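Local coordinates for protein flap endonuclease 1 (Desulfurococcus amylolyticus, PDB 3ORY) that probably cleaves 5' flaps from branched DNA during replication and repair, at residues 86-91 with 308-313; 76-81 with 203-208; 37-42 with 169-174. All coordinates share one frame; numbering follows the deposited sequence.

In the fold
The three contacts all reach one mixed sheet. Contact 3, fully buried, sets strand 37-41 against helix 167-176; it has no hydrogen bond across its segments and packs through apolar side chains. Contacts 1 and 2 are partly buried. Contact 1 uses the neighbouring parallel strand 88-93, but its partner is a late loop near the surface, and a tryptophan N-H joins the greasy packing. Contact 2 is chiefly polar: an arginine on helix 70-84 reaches the backbone leading into strand 206-209. A short turn joins helix 70-84 to strand 88-93, linking contacts 1 and 2, reinforced by a probable hydrogen bond between Y91 OH and T79 OG1 (2.8 Å). Contacts 2 and 3 both bring XPG N-terminal and I-region residues together.

Contact 1 (86-91 with 308-313); sequences GIKPVY and IEWHTP
W310 brings the edge of its indole up to the backbone of K88 and P89, and this is the tight part of the contact. W310 NE1 donates to P89 O at 2.9 Å, with an N-H...O angle of 143°. The bond is bent: the oxygen lies somewhat out of the indole plane, and the donor is tilted 34° from the carbonyl plane. Next to it, K88 CB rests on the benzo part of the ring, 3.5 Å from W310 CZ2. The K88 chain starts beside its own backbone N (chi1 -60°), and its extended course beyond CG carries CD over the same indole face as CB.

Two residues along, V90 continues the packing. V90 and I308 cross at about a right angle, and what they share is mainly one methyl: I308 CG2 sits 3.8 Å from V90 CB and 3.9 Å from V90 CG2. The looser, solvent side belongs to the K88 amine, which leads away from the loop, and to W310 and I308, both partly exposed where V90 and P89 are buried.

The strand side is firmly placed, because V90 hydrogen-bonds through its backbone to I38 and I40 of strand 37-41, and P89 backs onto helix 70-84. On the loop side, I308 and W310 both touch P159, and W310 also leans on F344, which places the loop between helix 330-347 and strand 88-93.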
loop_
_atom_site.group_PDB
_atom_site.type_symbol
_atom_site.label_atom_id
_atom_site.label_comp_id
_atom_site.label_asym_id
_atom_site.label_seq_id
_atom_site.Cartn_x
_atom_site.Cartn_y
_atom_site.Cartn_z
ATOM N N GLY A 86 -14.051 5.990 -12.890
ATOM C CA GLY A 86 -14.326 7.419 -12.687
ATOM C C GLY A 86 -13.525 8.067 -11.566
ATOM O O GLY A 86 -13.710 9.249 -11.260
ATOM N N ILE A 87 -12.631 7.294 -10.955
ATOM C CA ILE A 87 -11.747 7.811 -9.905
ATOM C C ILE A 87 -10.619 8.635 -10.537
ATOM O O ILE A 87 -10.102 8.284 -11.594
ATOM C CB ILE A 87 -11.191 6.669 -9.011
ATOM C CG1 ILE A 87 -12.320 6.027 -8.192
ATOM C CG2 ILE A 87 -10.106 7.181 -8.075
ATOM C CD1 ILE A 87 -12.013 4.610 -7.721
ATOM N N LYS A 88 -10.267 9.741 -9.893
ATOM C CA LYS A 88 -9.152 10.567 -10.343
ATOM C C LYS A 88 -7.932 10.263 -9.475
ATOM O O LYS A 88 -7.795 10.811 -8.381
ATOM C CB LYS A 88 -9.534 12.051 -10.305
ATOM C CG LYS A 88 -10.737 12.375 -11.203
ATOM C CD LYS A 88 -11.054 13.858 -11.222
ATOM C CE LYS A 88 -12.126 14.149 -12.265
ATOM N NZ LYS A 88 -12.747 15.479 -12.057
ATOM N N PRO A 89 -7.047 9.369 -9.955
ATOM C CA PRO A 89 -5.944 8.965 -9.092
ATOM C C PRO A 89 -4.727 9.878 -9.181
ATOM O O PRO A 89 -4.425 10.440 -10.242
ATOM C CB PRO A 89 -5.603 7.562 -9.610
ATOM C CG PRO A 89 -5.920 7.620 -11.090
ATOM C CD PRO A 89 -6.975 8.714 -11.278
ATOM N N VAL A 90 -4.042 10.019 -8.051
ATOM C CA VAL A 90 -2.745 10.669 -7.993
ATOM C C VAL A 90 -1.878 9.828 -7.055
ATOM O O VAL A 90 -2.328 9.411 -5.984
ATOM C CB VAL A 90 -2.841 12.159 -7.526
ATOM C CG1 VAL A 90 -3.683 12.306 -6.249
ATOM C CG2 VAL A 90 -1.440 12.789 -7.347
ATOM N N TYR A 91 -0.656 9.545 -7.477
ATOM C CA TYR A 91 0.259 8.761 -6.661
ATOM C C TYR A 91 1.164 9.692 -5.874
ATOM O O TYR A 91 1.371 10.837 -6.267
ATOM C CB TYR A 91 1.077 7.800 -7.537
ATOM C CG TYR A 91 0.254 6.617 -8.018
ATOM C CD1 TYR A 91 0.264 5.402 -7.325
ATOM C CD2 TYR A 91 -0.547 6.723 -9.153
ATOM C CE1 TYR A 91 -0.499 4.311 -7.773
ATOM C CE2 TYR A 91 -1.310 5.651 -9.598
ATOM C CZ TYR A 91 -1.284 4.455 -8.902
ATOM O OH TYR A 91 -2.043 3.412 -9.360
ATOM N N ILE A 308 -1.709 19.033 -8.379
ATOM C CA ILE A 308 -2.239 17.808 -8.968
ATOM C C ILE A 308 -3.030 18.083 -10.254
ATOM O O ILE A 308 -4.150 18.616 -10.213
ATOM C CB ILE A 308 -3.111 17.047 -7.950
ATOM C CG1 ILE A 308 -2.313 16.759 -6.663
ATOM C CG2 ILE A 308 -3.658 15.769 -8.560
ATOM C CD1 ILE A 308 -3.187 16.450 -5.462
ATOM N N GLU A 309 -2.431 17.715 -11.385
ATOM C CA GLU A 309 -3.052 17.898 -12.701
ATOM C C GLU A 309 -2.936 16.622 -13.525
ATOM O O GLU A 309 -1.930 15.923 -13.459
ATOM C CB GLU A 309 -2.393 19.053 -13.463
ATOM C CG GLU A 309 -2.612 20.437 -12.850
ATOM C CD GLU A 309 -1.898 21.542 -13.616
ATOM O OE1 GLU A 309 -0.944 21.242 -14.371
ATOM O OE2 GLU A 309 -2.294 22.719 -13.466
ATOM N N TRP A 310 -3.976 16.340 -14.303
ATOM C CA TRP A 310 -3.990 15.211 -15.217
ATOM C C TRP A 310 -3.727 15.697 -16.646
ATOM O O TRP A 310 -4.299 16.701 -17.081
ATOM C CB TRP A 310 -5.328 14.472 -15.119
ATOM C CG TRP A 310 -5.537 13.809 -13.777
ATOM C CD1 TRP A 310 -5.276 12.512 -13.464
ATOM C CD2 TRP A 310 -6.032 14.420 -12.576
ATOM N NE1 TRP A 310 -5.576 12.268 -12.145
ATOM C CE2 TRP A 310 -6.039 13.422 -11.575
ATOM C CE3 TRP A 310 -6.481 15.706 -12.250
ATOM C CZ2 TRP A 310 -6.463 13.673 -10.266
ATOM C CZ3 TRP A 310 -6.908 15.954 -10.946
ATOM C CH2 TRP A 310 -6.895 14.943 -9.972
ATOM N N HIS A 311 -2.856 14.989 -17.363
ATOM C CA HIS A 311 -2.488 15.354 -18.740
ATOM C C HIS A 311 -2.887 14.279 -19.730
ATOM O O HIS A 311 -3.075 13.121 -19.359
ATOM C CB HIS A 311 -0.983 15.618 -18.860
ATOM C CG HIS A 311 -0.485 16.682 -17.940
ATOM N ND1 HIS A 311 -0.957 17.979 -17.977
ATOM C CD2 HIS A 311 0.445 16.646 -16.958
ATOM C CE1 HIS A 311 -0.343 18.693 -17.049
ATOM N NE2 HIS A 311 0.515 17.909 -16.419
ATOM N N THR A 312 -3.011 14.675 -20.996
ATOM C CA THR A 312 -3.363 13.759 -22.068
ATOM C C THR A 312 -2.410 12.563 -22.081
ATOM O O THR A 312 -1.199 12.740 -22.116
ATOM C CB THR A 312 -3.327 14.486 -23.436
ATOM O OG1 THR A 312 -4.160 15.649 -23.364
ATOM C CG2 THR A 312 -3.822 13.577 -24.571
ATOM N N PRO A 313 -2.958 11.336 -22.038
ATOM C CA PRO A 313 -2.082 10.170 -22.154
ATOM C C PRO A 313 -1.257 10.196 -23.443
ATOM O O PRO A 313 -1.711 10.731 -24.467
ATOM C CB PRO A 313 -3.060 8.997 -22.159
ATOM C CG PRO A 313 -4.260 9.521 -21.411
ATOM C CD PRO A 313 -4.363 10.959 -21.790
#

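Contact 2 (76-81 with 203-208)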
loop_
_atom_site.group_PDB
_atom_site.type_symbol
_atom_site.label_atom_id
_atom_site.label_comp_id
_atom_site.label_asym_id
_atom_site.label_seq_id
_atom_site.Cartn_x
_atom_site.Cartn_y
_atom_site.Cartn_z
ATOM N N PHE A 76 0.039 -0.252 -14.541
ATOM C CA PHE A 76 -0.666 0.017 -15.787
ATOM C C PHE A 76 -2.140 -0.388 -15.718
ATOM O O PHE A 76 -3.031 0.458 -15.817
ATOM C CB PHE A 76 0.046 -0.689 -16.945
ATOM C CG PHE A 76 -0.585 -0.456 -18.298
ATOM C CD1 PHE A 76 -0.646 0.826 -18.852
ATOM C CD2 PHE A 76 -1.086 -1.531 -19.036
ATOM C CE1 PHE A 76 -1.222 1.027 -20.122
ATOM C CE2 PHE A 76 -1.657 -1.337 -20.303
ATOM C CZ PHE A 76 -1.720 -0.059 -20.844
ATOM N N TYR A 77 -2.390 -1.673 -15.522
ATOM C CA TYR A 77 -3.747 -2.205 -15.613
ATOM C C TYR A 77 -4.669 -1.745 -14.488
ATOM O O TYR A 77 -5.840 -1.464 -14.732
ATOM C CB TYR A 77 -3.736 -3.734 -15.745
ATOM C CG TYR A 77 -3.189 -4.190 -17.084
ATOM C CD1 TYR A 77 -3.901 -3.951 -18.270
ATOM C CD2 TYR A 77 -1.968 -4.863 -17.173
ATOM C CE1 TYR A 77 -3.403 -4.366 -19.511
ATOM C CE2 TYR A 77 -1.465 -5.288 -18.416
ATOM C CZ TYR A 77 -2.187 -5.029 -19.572
ATOM O OH TYR A 77 -1.694 -5.436 -20.792
ATOM N N ARG A 78 -4.140 -1.658 -13.266
ATOM C CA ARG A 78 -4.944 -1.211 -12.131
ATOM C C ARG A 78 -5.296 0.268 -12.240
ATOM O O ARG A 78 -6.425 0.658 -11.933
ATOM C CB ARG A 78 -4.237 -1.499 -10.803
ATOM C CG ARG A 78 -4.947 -0.960 -9.557
ATOM C CD ARG A 78 -6.330 -1.594 -9.365
ATOM N NE ARG A 78 -6.277 -3.058 -9.357
ATOM C CZ ARG A 78 -7.213 -3.837 -8.818
ATOM N NH1 ARG A 78 -8.269 -3.298 -8.225
ATOM N NH2 ARG A 78 -7.085 -5.155 -8.856
ATOM N N THR A 79 -4.340 1.087 -12.685
ATOM C CA THR A 79 -4.599 2.522 -12.847
ATOM C C THR A 79 -5.670 2.766 -13.909
ATOM O O THR A 79 -6.534 3.625 -13.729
ATOM C CB THR A 79 -3.328 3.328 -13.163
ATOM O OG1 THR A 79 -2.372 3.135 -12.109
ATOM C CG2 THR A 79 -3.639 4.824 -13.275
ATOM N N ILE A 80 -5.595 2.010 -15.003
ATOM C CA ILE A 80 -6.627 2.040 -16.049
ATOM C C ILE A 80 -7.999 1.734 -15.455
ATOM O O ILE A 80 -8.949 2.478 -15.689
ATOM C CB ILE A 80 -6.316 1.071 -17.214
ATOM C CG1 ILE A 80 -5.107 1.578 -17.996
ATOM C CG2 ILE A 80 -7.526 0.944 -18.178
ATOM C CD1 ILE A 80 -4.676 0.651 -19.117
ATOM N N ASN A 81 -8.087 0.659 -14.669
ATOM C CA ASN A 81 -9.356 0.260 -14.028
ATOM C C ASN A 81 -9.920 1.334 -13.122
ATOM O O ASN A 81 -11.128 1.569 -13.101
ATOM C CB ASN A 81 -9.175 -0.995 -13.193
ATOM C CG ASN A 81 -9.023 -2.233 -14.023
ATOM O OD1 ASN A 81 -9.728 -2.438 -15.036
ATOM N ND2 ASN A 81 -8.110 -3.100 -13.591
ATOM N N THR A 203 -5.875 -1.193 -4.657
ATOM C CA THR A 203 -4.878 -1.724 -5.587
ATOM C C THR A 203 -5.047 -3.222 -5.840
ATOM O O THR A 203 -4.386 -3.778 -6.711
ATOM C CB THR A 203 -3.440 -1.452 -5.103
ATOM O OG1 THR A 203 -3.263 -2.034 -3.808
ATOM C CG2 THR A 203 -3.176 0.050 -5.038
ATOM N N ILE A 204 -5.937 -3.868 -5.082
ATOM C CA ILE A 204 -6.083 -5.324 -5.145
ATOM C C ILE A 204 -7.530 -5.824 -5.219
ATOM O O ILE A 204 -7.762 -7.026 -5.099
ATOM C CB ILE A 204 -5.382 -6.042 -3.944
ATOM C CG1 ILE A 204 -5.972 -5.579 -2.596
ATOM C CG2 ILE A 204 -3.855 -5.874 -4.013
ATOM C CD1 ILE A 204 -5.669 -6.518 -1.401
ATOM N N SER A 205 -8.490 -4.916 -5.402
ATOM C CA SER A 205 -9.914 -5.289 -5.373
ATOM C C SER A 205 -10.315 -6.151 -6.569
ATOM O O SER A 205 -9.624 -6.176 -7.591
ATOM C CB SER A 205 -10.823 -4.057 -5.246
ATOM O OG SER A 205 -10.642 -3.146 -6.315
ATOM N N GLY A 206 -11.432 -6.862 -6.424
ATOM C CA GLY A 206 -11.915 -7.767 -7.460
ATOM C C GLY A 206 -12.007 -9.202 -6.981
ATOM O O GLY A 206 -12.023 -9.475 -5.777
ATOM N N ARG A 207 -12.054 -10.120 -7.941
ATOM C CA ARG A 207 -12.296 -11.531 -7.671
ATOM C C ARG A 207 -11.057 -12.369 -7.965
ATOM O O ARG A 207 -10.529 -12.339 -9.079
ATOM C CB ARG A 207 -13.477 -12.014 -8.522
ATOM C CG ARG A 207 -14.735 -11.148 -8.368
ATOM C CD ARG A 207 -15.743 -11.325 -9.512
ATOM N NE ARG A 207 -16.454 -12.614 -9.560
ATOM C CZ ARG A 207 -16.717 -13.428 -8.532
ATOM N NH1 ARG A 207 -16.341 -13.141 -7.290
ATOM N NH2 ARG A 207 -17.375 -14.559 -8.758
ATOM N N ARG A 208 -10.593 -13.111 -6.963
ATOM C CA ARG A 208 -9.459 -14.021 -7.145
ATOM C C ARG A 208 -9.901 -15.485 -7.112
ATOM O O ARG A 208 -10.569 -15.921 -6.170
ATOM C CB ARG A 208 -8.324 -13.732 -6.140
ATOM C CG ARG A 208 -8.772 -13.380 -4.712
ATOM C CD ARG A 208 -7.603 -12.935 -3.803
ATOM N NE ARG A 208 -6.512 -13.913 -3.743
ATOM C CZ ARG A 208 -5.595 -13.983 -2.775
ATOM N NH1 ARG A 208 -5.621 -13.139 -1.746
ATOM N NH2 ARG A 208 -4.648 -14.911 -2.834
#
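The guanidinium of R78 lies flat against the turn at T203 and I204 and meets S205 with its edge. On one face sits T203 O, 3.2 Å above the plane and displaced toward the rim, with I204 N on the same face over the centre. At the edge, S205 O lies within 3° of the guanidinium plane and takes both terminal nitrogens end-on.

The two bonds of this grip differ. R78 NH2 reaches S205 O at 3.0 Å with an N-H...O angle of 156°, in the carbonyl plane and on a lone pair. R78 NH1 comes to the same S205 O at 3.2 Å, less straight and tilted from the carbonyl plane. R78 NH1 also makes a weak bond to S205 OG at 3.0 Å and another weak one to L202 O. Two donors on one oxygen that lies in the guanidinium plane should help fix the rotation of the group as well as its position.

To get there R78 leaves the helix with CG anti to its N (chi1 175°) and then bends at chi2 and chi3. The bends fold the chain over T203, with R78 CG and R78 CD each 4.0 Å from T203 CA. Behind, T203 packs on A45, Q48 and F49 of helix 42-52, while S205 touches P221 of strand 216-225. G206 follows with backbone angles that call for glycine, and its backbone bonds to V219 begin the antiparallel pairing of 206-209 with 216-225. The arrangement is a bifurcated, end-on arginine grip on a main-chain carbonyl, fastening helix 70-84 of the XPG N-terminal region to the I-region hairpin; in XPG-family nucleases these two regions together build the nuclease core.

Contact 3 (37-42 with 169-174); sequences IIVIDG and AQAAYI
V39 stands with CG2 anti to its backbone N and CG1 between that N and the carbonyl carbon (chi1 58°), an arrangement that spreads both methyls toward helix 169-174. I174 answers from the helix with CG1 beside its own N and an extended chi2 of 165°, which carries CD1 back to the valine. This is the helix-on-sheet packing of a beta-alpha-beta crossover in an alpha/beta fold of the PIN type: strand 160-162, helix 167-176 and strand 182-184 follow one another, and the helix passes over strand 37-41, parallel neighbour of 182-184.

The valine splits its work between two helix residues. V39 CG1 lies beside A171, 4.1 Å from A171 CB and 4.0 Å from A171 CA. V39 CG2 meets I174 CD1 at 3.9 Å, the side chains crossing at a slant. Alanine at 171 lets the two backbones come close, with V39 CA and A171 CA 5.9 Å apart. Replacing V39 by an alanine here would probably open a gap under the helix, leaving I174 CD1 without its mate and free to turn.

Around these three residues, V39 also packs on V92 of strand 88-93, and its backbone hydrogen-bonds to A182 and A184; A171 touches S183. Elsewhere on the helix, Q170 OE1 accepts from T303 N and Y173 OH bonds D304 OD1. At the carboxyl end of the strand D41 caps helix 42-52, its OD2 bonded to N44 N; D41 OD2 and E168 OE2 lie close, which would be consistent with the acidic, metal-binding site of this family. The nearest approach of all is V39 CG1 to the carbonyl oxygen A171 O, at 3.6 Å, a methyl lying against the helix backbone.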
loop_
_atom_site.group_PDB
_atom_site.type_symbol
_atom_site.label_atom_id
_atom_site.label_comp_id
_atom_site.label_asym_id
_atom_site.label_seq_id
_atom_site.Cartn_x
_atom_site.Cartn_y
_atom_site.Cartn_z
ATOM N N ILE A 37 -11.025 12.335 -6.023
ATOM C CA ILE A 37 -9.574 12.303 -6.136
ATOM C C ILE A 37 -9.041 11.410 -5.029
ATOM O O ILE A 37 -9.330 11.630 -3.853
ATOM C CB ILE A 37 -8.960 13.718 -6.044
ATOM C CG1 ILE A 37 -9.534 14.621 -7.152
ATOM C CG2 ILE A 37 -7.403 13.642 -6.101
ATOM C CD1 ILE A 37 -9.204 16.115 -7.014
ATOM N N ILE A 38 -8.279 10.387 -5.406
ATOM C CA ILE A 38 -7.713 9.457 -4.431
ATOM C C ILE A 38 -6.199 9.533 -4.512
ATOM O O ILE A 38 -5.622 9.385 -5.599
ATOM C CB ILE A 38 -8.206 7.998 -4.657
ATOM C CG1 ILE A 38 -9.734 7.900 -4.588
ATOM C CG2 ILE A 38 -7.547 7.021 -3.667
ATOM C CD1 ILE A 38 -10.339 8.256 -3.262
ATOM N N VAL A 39 -5.555 9.796 -3.376
ATOM C CA VAL A 39 -4.098 9.851 -3.356
ATOM C C VAL A 39 -3.512 8.506 -2.921
ATOM O O VAL A 39 -3.688 8.065 -1.787
ATOM C CB VAL A 39 -3.548 11.082 -2.572
ATOM C CG1 VAL A 39 -4.026 11.109 -1.133
ATOM C CG2 VAL A 39 -2.022 11.150 -2.655
ATOM N N ILE A 40 -2.814 7.859 -3.846
ATOM C CA ILE A 40 -2.363 6.484 -3.653
ATOM C C ILE A 40 -0.892 6.443 -3.280
ATOM O O ILE A 40 -0.034 6.925 -4.031
ATOM C CB ILE A 40 -2.592 5.639 -4.939
ATOM C CG1 ILE A 40 -4.061 5.746 -5.383
ATOM C CG2 ILE A 40 -2.170 4.168 -4.712
ATOM C CD1 ILE A 40 -4.307 5.288 -6.847
ATOM N N ASP A 41 -0.592 5.869 -2.117
ATOM C CA ASP A 41 0.795 5.751 -1.723
ATOM C C ASP A 41 1.515 4.880 -2.738
ATOM O O ASP A 41 1.083 3.759 -3.034
ATOM C CB ASP A 41 0.945 5.193 -0.317
ATOM C CG ASP A 41 2.380 5.173 0.128
ATOM O OD1 ASP A 41 2.874 6.222 0.595
ATOM O OD2 ASP A 41 3.025 4.113 -0.015
ATOM N N GLY A 42 2.587 5.437 -3.292
ATOM C CA GLY A 42 3.319 4.834 -4.400
ATOM C C GLY A 42 4.008 3.524 -4.042
ATOM O O GLY A 42 3.764 2.511 -4.678
ATOM N N ALA A 169 2.650 10.011 4.916
ATOM C CA ALA A 169 2.443 11.317 5.579
ATOM C C ALA A 169 1.988 12.400 4.606
ATOM O O ALA A 169 1.103 13.197 4.919
ATOM C CB ALA A 169 3.748 11.765 6.274
ATOM N N GLN A 170 2.640 12.456 3.443
ATOM C CA GLN A 170 2.249 13.389 2.387
ATOM C C GLN A 170 0.851 13.087 1.864
ATOM O O GLN A 170 0.072 14.014 1.614
ATOM C CB GLN A 170 3.262 13.391 1.231
ATOM C CG GLN A 170 2.971 14.447 0.147
ATOM C CD GLN A 170 3.101 15.871 0.655
ATOM O OE1 GLN A 170 3.960 16.167 1.489
ATOM N NE2 GLN A 170 2.250 16.766 0.150
ATOM N N ALA A 171 0.532 11.800 1.706
ATOM C CA ALA A 171 -0.827 11.387 1.320
ATOM C C ALA A 171 -1.855 11.934 2.315
ATOM O O ALA A 171 -2.829 12.578 1.912
ATOM C CB ALA A 171 -0.934 9.850 1.217
ATOM N N ALA A 172 -1.620 11.694 3.611
ATOM C CA ALA A 172 -2.491 12.216 4.676
ATOM C C ALA A 172 -2.649 13.730 4.596
ATOM O O ALA A 172 -3.757 14.255 4.756
ATOM C CB ALA A 172 -1.957 11.814 6.060
ATOM N N TYR A 173 -1.536 14.430 4.362
ATOM C CA TYR A 173 -1.549 15.894 4.291
ATOM C C TYR A 173 -2.358 16.432 3.105
ATOM O O TYR A 173 -3.080 17.423 3.236
ATOM C CB TYR A 173 -0.123 16.453 4.256
ATOM C CG TYR A 173 -0.061 17.971 4.316
ATOM C CD1 TYR A 173 -0.364 18.664 5.501
ATOM C CD2 TYR A 173 0.306 18.714 3.194
ATOM C CE1 TYR A 173 -0.301 20.069 5.558
ATOM C CE2 TYR A 173 0.370 20.119 3.239
ATOM C CZ TYR A 173 0.059 20.782 4.413
ATOM O OH TYR A 173 0.129 22.155 4.438
ATOM N N ILE A 174 -2.224 15.790 1.947
ATOM C CA ILE A 174 -3.034 16.143 0.779
ATOM C C ILE A 174 -4.547 16.030 1.080
ATOM O O ILE A 174 -5.346 16.908 0.693
ATOM C CB ILE A 174 -2.612 15.303 -0.465
ATOM C CG1 ILE A 174 -1.189 15.703 -0.896
ATOM C CG2 ILE A 174 -3.594 15.484 -1.630
ATOM C CD1 ILE A 174 -0.509 14.701 -1.876
#